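Local coordinates for protein secretion chaperonin CsaA (Picrophilus torridus, PDB 5ZDI) that probably binds tRNA through an OB-fold domain and is named as a chaperone of protein secretion, at residues K44-Q49 against F77-L82; K61-V66 against V81-A86. One frame throughout, in Å; residues are numbered along the deposited sequence.

In the fold
Contacts 1 and 2 lie about 10 Å apart, centre to centre, within the putative tRNA-binding domain, of the OB clan, and both end on strand 77-88, sharing Val81 and Leu82. Along the chain 44-49 comes first, then 61-66, then 77-86. Strands 62-66 and 77-88 are direct neighbours in the curled antiparallel sheet, so contact 2 is strand pairing; in contact 1 strand 43-48 meets 77-79 nearly at right angles and side chains do much of the binding. The two touch where Ser46 OG packs on Val83 CG2 at 3.7 Å. Strand 77-88 thus ties 43-48 to 62-66, two strands not paired with each other, consistent with closure of a barrel.

Contact 1: residues K44-Q49 against F77-L82; sequences KNSSAQ and FISEVL
Asn45 and Glu80 grip each other through two hydrogen bonds: Asn45 N donates to Glu80 OE1 at 2.9 Å, which accepts through its anti lone pair, and Glu80 N returns a 2.8 Å bond to Asn45 O. Val81 N adds a weak bond to the same carbonyl. Two hydroxyls extend the polar contact. Ser46 OG donates to Val81 O at 2.7 Å from above the carbonyl plane, while Ser47 N gives Ser79 OG a nearly straight bond (3.0 Å, 170°); its place anti to the Ser79 backbone N (chi1 -176°) brings this hydroxyl to the amide of Ser47.

Water bridges two pairs: one molecule joins Lys44 NZ to Glu80 OE2, whose charges lie 4.5 Å apart, and another joins Asn45 ND2 to Ile78 O.

Among the van der Waals contacts, the Phe77 ring turns its edge to the backbone, CE2 lying 3.6 Å from Ser47 N, and takes Asn45 CB obliquely at CZ. Val81 splits its methyls, CG1 against Lys44 CB and CG2 against Ser46 CB.

The axes of strands 44-48 and 77-79 cross at 95°, too steep for regular strand pairing, and side chains take part in three of the five bonds. Such a steep crossing is consistent with strands meeting across the curled sheet of an OB-type barrel.

Contact 2: residues K61-V66 against V81-A86; sequences KKIIAV and VLVLGA
Ala65 and Val83 face each other as an antiparallel non-hydrogen-bonded pair, CA to CA 4.3 Å, followed by the hydrogen-bonded pair Val66 and Leu82. This strand pairing belongs to the curled antiparallel sheet of the OB-clan domain. Val66 N bonds to Leu82 O, and the longer return bond from Leu82 N to Val66 O, 3.3 Å, falls in the carbonyl plane on a lone pair. Beyond Ala65, Leu84 N meets Ile64 O at 2.8 Å almost head-on, with a C=O...N angle of 165°. The touching backbones run 120° apart, well short of straight antiparallel, and no direct backbone bond joins them beyond Leu84: a water instead accepts from Ile64 N and lies within hydrogen-bonding distance of Leu84 O.

Side chains separate onto two faces. On that of Ala65 and Val83, the Val83 methyl CG1, anti to the backbone N (chi1 180°), touches Ile63 CB at 4.1 Å, and Ala65 CB meets Val81 CB; Phe37 packs on both Ala65 and Val81, while Ile35 lies against Ile63 and Val83. On the other, Val66 and Leu82 meet CB to CB, and Val66 CG2 comes to 4.3 Å from Leu84 CD2. Phe7 of the second subunit packs on Leu82 and Leu84, and Leu95 of that subunit on Ile64, so this side of the pairing contributes to the dimer interface. Where Ile64 and Leu84 lie obliquely across one another, the contact is methyl to methyl, Ile64 CG2 to Leu84 CD1 at 4.0 Å.

Contact 1: residues K44-Q49 against F77-L82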
loop_
_atom_site.group_PDB
_atom_site.type_symbol
_atom_site.label_atom_id
_atom_site.label_comp_id
_atom_site.label_asym_id
_atom_site.label_seq_id
_atom_site.Cartn_x
_atom_site.Cartn_y
_atom_site.Cartn_z
ATOM N N LYS A 44 17.800 -0.096 3.365
ATOM C CA LYS A 44 17.748 0.802 2.235
ATOM C C LYS A 44 17.389 2.161 2.824
ATOM O O LYS A 44 16.635 2.259 3.817
ATOM C CB LYS A 44 16.697 0.387 1.236
ATOM C CG LYS A 44 16.834 -0.977 0.556
ATOM C CD LYS A 44 18.020 -0.964 -0.385
ATOM C CE LYS A 44 18.335 -2.394 -0.885
ATOM N NZ LYS A 44 19.700 -2.409 -1.571
ATOM N N ASN A 45 17.835 3.186 2.142
ATOM C CA ASN A 45 17.558 4.553 2.500
ATOM C C ASN A 45 16.469 5.086 1.616
ATOM O O ASN A 45 16.276 4.667 0.456
ATOM C CB ASN A 45 18.800 5.418 2.307
ATOM C CG ASN A 45 19.921 5.104 3.295
ATOM O OD1 ASN A 45 19.711 4.666 4.457
ATOM N ND2 ASN A 45 21.120 5.339 2.826
ATOM N N SER A 46 15.741 6.069 2.131
ATOM C CA SER A 46 14.647 6.704 1.422
ATOM C C SER A 46 14.563 8.154 1.822
ATOM O O SER A 46 14.797 8.496 2.984
ATOM C CB SER A 46 13.326 6.018 1.705
ATOM O OG SER A 46 12.370 6.506 0.805
ATOM N N SER A 47 14.263 8.993 0.867
ATOM C CA SER A 47 13.765 10.351 1.127
ATOM C C SER A 47 12.250 10.393 1.201
ATOM O O SER A 47 11.570 9.918 0.293
ATOM C CB SER A 47 14.263 11.335 0.051
ATOM O OG SER A 47 13.710 12.631 0.273
ATOM N N ALA A 48 11.680 10.875 2.276
ATOM C CA ALA A 48 10.211 10.883 2.410
ATOM C C ALA A 48 9.670 12.229 2.911
ATOM O O ALA A 48 10.124 12.683 3.988
ATOM C CB ALA A 48 9.742 9.774 3.359
ATOM N N GLN A 49 8.692 12.795 2.190
ATOM C CA GLN A 49 8.049 14.070 2.589
ATOM C C GLN A 49 6.950 13.802 3.578
ATOM O O GLN A 49 5.746 14.038 3.296
ATOM C CB GLN A 49 7.524 14.793 1.337
ATOM C CG GLN A 49 8.673 15.213 0.455
ATOM C CD GLN A 49 8.210 15.607 -0.910
ATOM O OE1 GLN A 49 7.264 16.374 -1.020
ATOM N NE2 GLN A 49 8.949 15.218 -1.911
ATOM N N PHE A 77 22.231 12.748 -1.785
ATOM C CA PHE A 77 21.653 11.579 -1.095
ATOM C C PHE A 77 21.049 10.666 -2.156
ATOM O O PHE A 77 20.491 11.158 -3.140
ATOM C CB PHE A 77 20.569 12.108 -0.164
ATOM C CG PHE A 77 19.819 11.047 0.596
ATOM C CD1 PHE A 77 20.428 10.294 1.589
ATOM C CD2 PHE A 77 18.489 10.803 0.285
ATOM C CE1 PHE A 77 19.685 9.337 2.294
ATOM C CE2 PHE A 77 17.755 9.832 0.989
ATOM C CZ PHE A 77 18.341 9.113 1.984
ATOM N N ILE A 78 21.143 9.364 -1.942
ATOM C CA ILE A 78 20.502 8.398 -2.835
ATOM C C ILE A 78 19.321 7.752 -2.116
ATOM O O ILE A 78 19.505 7.020 -1.133
ATOM C CB ILE A 78 21.503 7.314 -3.298
ATOM C CG1 ILE A 78 22.662 7.979 -4.032
ATOM C CG2 ILE A 78 20.813 6.305 -4.191
ATOM C CD1 ILE A 78 23.809 7.027 -4.295
ATOM N N SER A 79 18.157 7.976 -2.701
ATOM C CA SER A 79 16.907 7.408 -2.227
ATOM C C SER A 79 16.725 6.106 -3.005
ATOM O O SER A 79 16.567 6.125 -4.223
ATOM C CB SER A 79 15.769 8.329 -2.439
ATOM O OG SER A 79 14.592 7.762 -1.885
ATOM N N GLU A 80 16.677 5.009 -2.267
ATOM C CA GLU A 80 16.705 3.652 -2.827
ATOM C C GLU A 80 15.363 3.007 -2.926
ATOM O O GLU A 80 15.215 2.015 -3.652
ATOM C CB GLU A 80 17.597 2.767 -2.047
ATOM C CG GLU A 80 19.053 3.220 -2.120
ATOM C CD GLU A 80 19.956 2.452 -1.122
ATOM O OE1 GLU A 80 19.719 2.423 0.120
ATOM O OE2 GLU A 80 20.982 1.892 -1.603
ATOM N N VAL A 81 14.429 3.470 -2.097
ATOM C CA VAL A 81 13.025 2.920 -2.108
ATOM C C VAL A 81 12.031 4.084 -1.978
ATOM O O VAL A 81 12.385 5.159 -1.504
ATOM C CB VAL A 81 12.751 1.931 -0.957
ATOM C CG1 VAL A 81 13.652 0.704 -1.049
ATOM C CG2 VAL A 81 12.901 2.594 0.409
ATOM N N LEU A 82 10.786 3.814 -2.374
ATOM C CA LEU A 82 9.687 4.790 -2.290
ATOM C C LEU A 82 8.759 4.280 -1.200
ATOM O O LEU A 82 8.142 3.193 -1.379
ATOM C CB LEU A 82 8.908 4.855 -3.601
ATOM C CG LEU A 82 7.651 5.771 -3.637
ATOM C CD1 LEU A 82 8.049 7.223 -3.441
ATOM C CD2 LEU A 82 6.780 5.456 -4.812
HETATM O O HOH W 1 21.697 -0.731 -0.763
HETATM O O HOH W 2 21.564 6.246 0.197
#

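Contact 2: residues K61-V66 against V81-A86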
loop_
_atom_site.group_PDB
_atom_site.type_symbol
_atom_site.label_atom_id
_atom_site.label_comp_id
_atom_site.label_asym_id
_atom_site.label_seq_id
_atom_site.Cartn_x
_atom_site.Cartn_y
_atom_site.Cartn_z
ATOM N N LYS A 61 8.335 2.097 13.135
ATOM C CA LYS A 61 7.082 1.987 12.413
ATOM C C LYS A 61 7.191 1.090 11.176
ATOM O O LYS A 61 8.141 1.258 10.370
ATOM C CB LYS A 61 6.626 3.401 11.994
ATOM C CG LYS A 61 5.187 3.475 11.570
ATOM C CD LYS A 61 4.902 4.848 11.020
ATOM C CE LYS A 61 3.549 5.000 10.264
ATOM N NZ LYS A 61 2.439 4.589 11.034
ATOM N N LYS A 62 6.239 0.153 11.003
ATOM C CA LYS A 62 6.178 -0.686 9.784
ATOM C C LYS A 62 5.546 0.106 8.658
ATOM O O LYS A 62 4.478 0.741 8.817
ATOM C CB LYS A 62 5.400 -1.988 10.006
ATOM C CG LYS A 62 6.086 -2.863 10.990
ATOM C CD LYS A 62 5.265 -4.106 11.262
ATOM C CE LYS A 62 5.976 -4.883 12.361
ATOM N NZ LYS A 62 5.084 -6.051 12.718
ATOM N N ILE A 63 6.267 0.187 7.584
ATOM C CA ILE A 63 5.841 0.955 6.411
ATOM C C ILE A 63 5.818 0.002 5.185
ATOM O O ILE A 63 6.212 -1.172 5.282
ATOM C CB ILE A 63 6.783 2.160 6.164
ATOM C CG1 ILE A 63 8.258 1.815 6.009
ATOM C CG2 ILE A 63 6.673 3.155 7.300
ATOM C CD1 ILE A 63 8.588 1.141 4.700
ATOM N N ILE A 64 5.347 0.545 4.059
ATOM C CA ILE A 64 5.306 -0.139 2.839
ATOM C C ILE A 64 6.060 0.608 1.787
ATOM O O ILE A 64 5.920 1.809 1.649
ATOM C CB ILE A 64 3.771 -0.214 2.408
ATOM C CG1 ILE A 64 2.904 -0.802 3.522
ATOM C CG2 ILE A 64 3.541 -0.996 1.143
ATOM C CD1 ILE A 64 3.258 -2.238 3.917
ATOM N N ALA A 65 6.887 -0.111 0.996
ATOM C CA ALA A 65 7.714 0.541 -0.010
ATOM C C ALA A 65 7.902 -0.275 -1.270
ATOM O O ALA A 65 7.935 -1.513 -1.235
ATOM C CB ALA A 65 9.066 0.883 0.584
ATOM N N VAL A 66 8.116 0.465 -2.374
ATOM C CA VAL A 66 8.548 -0.102 -3.614
ATOM C C VAL A 66 10.056 -0.313 -3.534
ATOM O O VAL A 66 10.789 0.672 -3.303
ATOM C CB VAL A 66 8.239 0.794 -4.801
ATOM C CG1 VAL A 66 8.837 0.045 -6.035
ATOM C CG2 VAL A 66 6.749 0.986 -4.941
ATOM N N VAL A 81 14.429 3.470 -2.097
ATOM C CA VAL A 81 13.025 2.920 -2.108
ATOM C C VAL A 81 12.031 4.084 -1.978
ATOM O O VAL A 81 12.385 5.159 -1.504
ATOM C CB VAL A 81 12.751 1.931 -0.957
ATOM C CG1 VAL A 81 13.652 0.704 -1.049
ATOM C CG2 VAL A 81 12.901 2.594 0.409
ATOM N N LEU A 82 10.786 3.814 -2.374
ATOM C CA LEU A 82 9.687 4.790 -2.290
ATOM C C LEU A 82 8.759 4.280 -1.200
ATOM O O LEU A 82 8.142 3.193 -1.379
ATOM C CB LEU A 82 8.908 4.855 -3.601
ATOM C CG LEU A 82 7.651 5.771 -3.637
ATOM C CD1 LEU A 82 8.049 7.223 -3.441
ATOM C CD2 LEU A 82 6.780 5.456 -4.812
ATOM N N VAL A 83 8.604 5.069 -0.161
ATOM C CA VAL A 83 7.705 4.770 0.924
ATOM C C VAL A 83 6.289 5.233 0.517
ATOM O O VAL A 83 6.146 6.342 0.020
ATOM C CB VAL A 83 8.136 5.437 2.193
ATOM C CG1 VAL A 83 7.155 5.118 3.350
ATOM C CG2 VAL A 83 9.486 4.905 2.577
ATOM N N LEU A 84 5.277 4.381 0.694
ATOM C CA LEU A 84 3.936 4.680 0.144
ATOM C C LEU A 84 3.126 5.375 1.164
ATOM O O LEU A 84 3.035 4.916 2.340
ATOM C CB LEU A 84 3.214 3.419 -0.283
ATOM C CG LEU A 84 4.022 2.740 -1.431
ATOM C CD1 LEU A 84 3.186 1.559 -1.869
ATOM C CD2 LEU A 84 4.374 3.707 -2.520
ATOM N N GLY A 85 2.482 6.430 0.722
ATOM C CA GLY A 85 1.509 7.077 1.593
ATOM C C GLY A 85 0.399 7.699 0.777
ATOM O O GLY A 85 0.600 7.933 -0.375
ATOM N N ALA A 86 -0.740 7.950 1.417
ATOM C CA ALA A 86 -1.880 8.593 0.818
ATOM C C ALA A 86 -1.731 10.103 0.914
ATOM O O ALA A 86 -1.345 10.637 1.928
ATOM C CB ALA A 86 -3.125 8.138 1.489
HETATM O O HOH W 3 4.257 3.177 4.167
#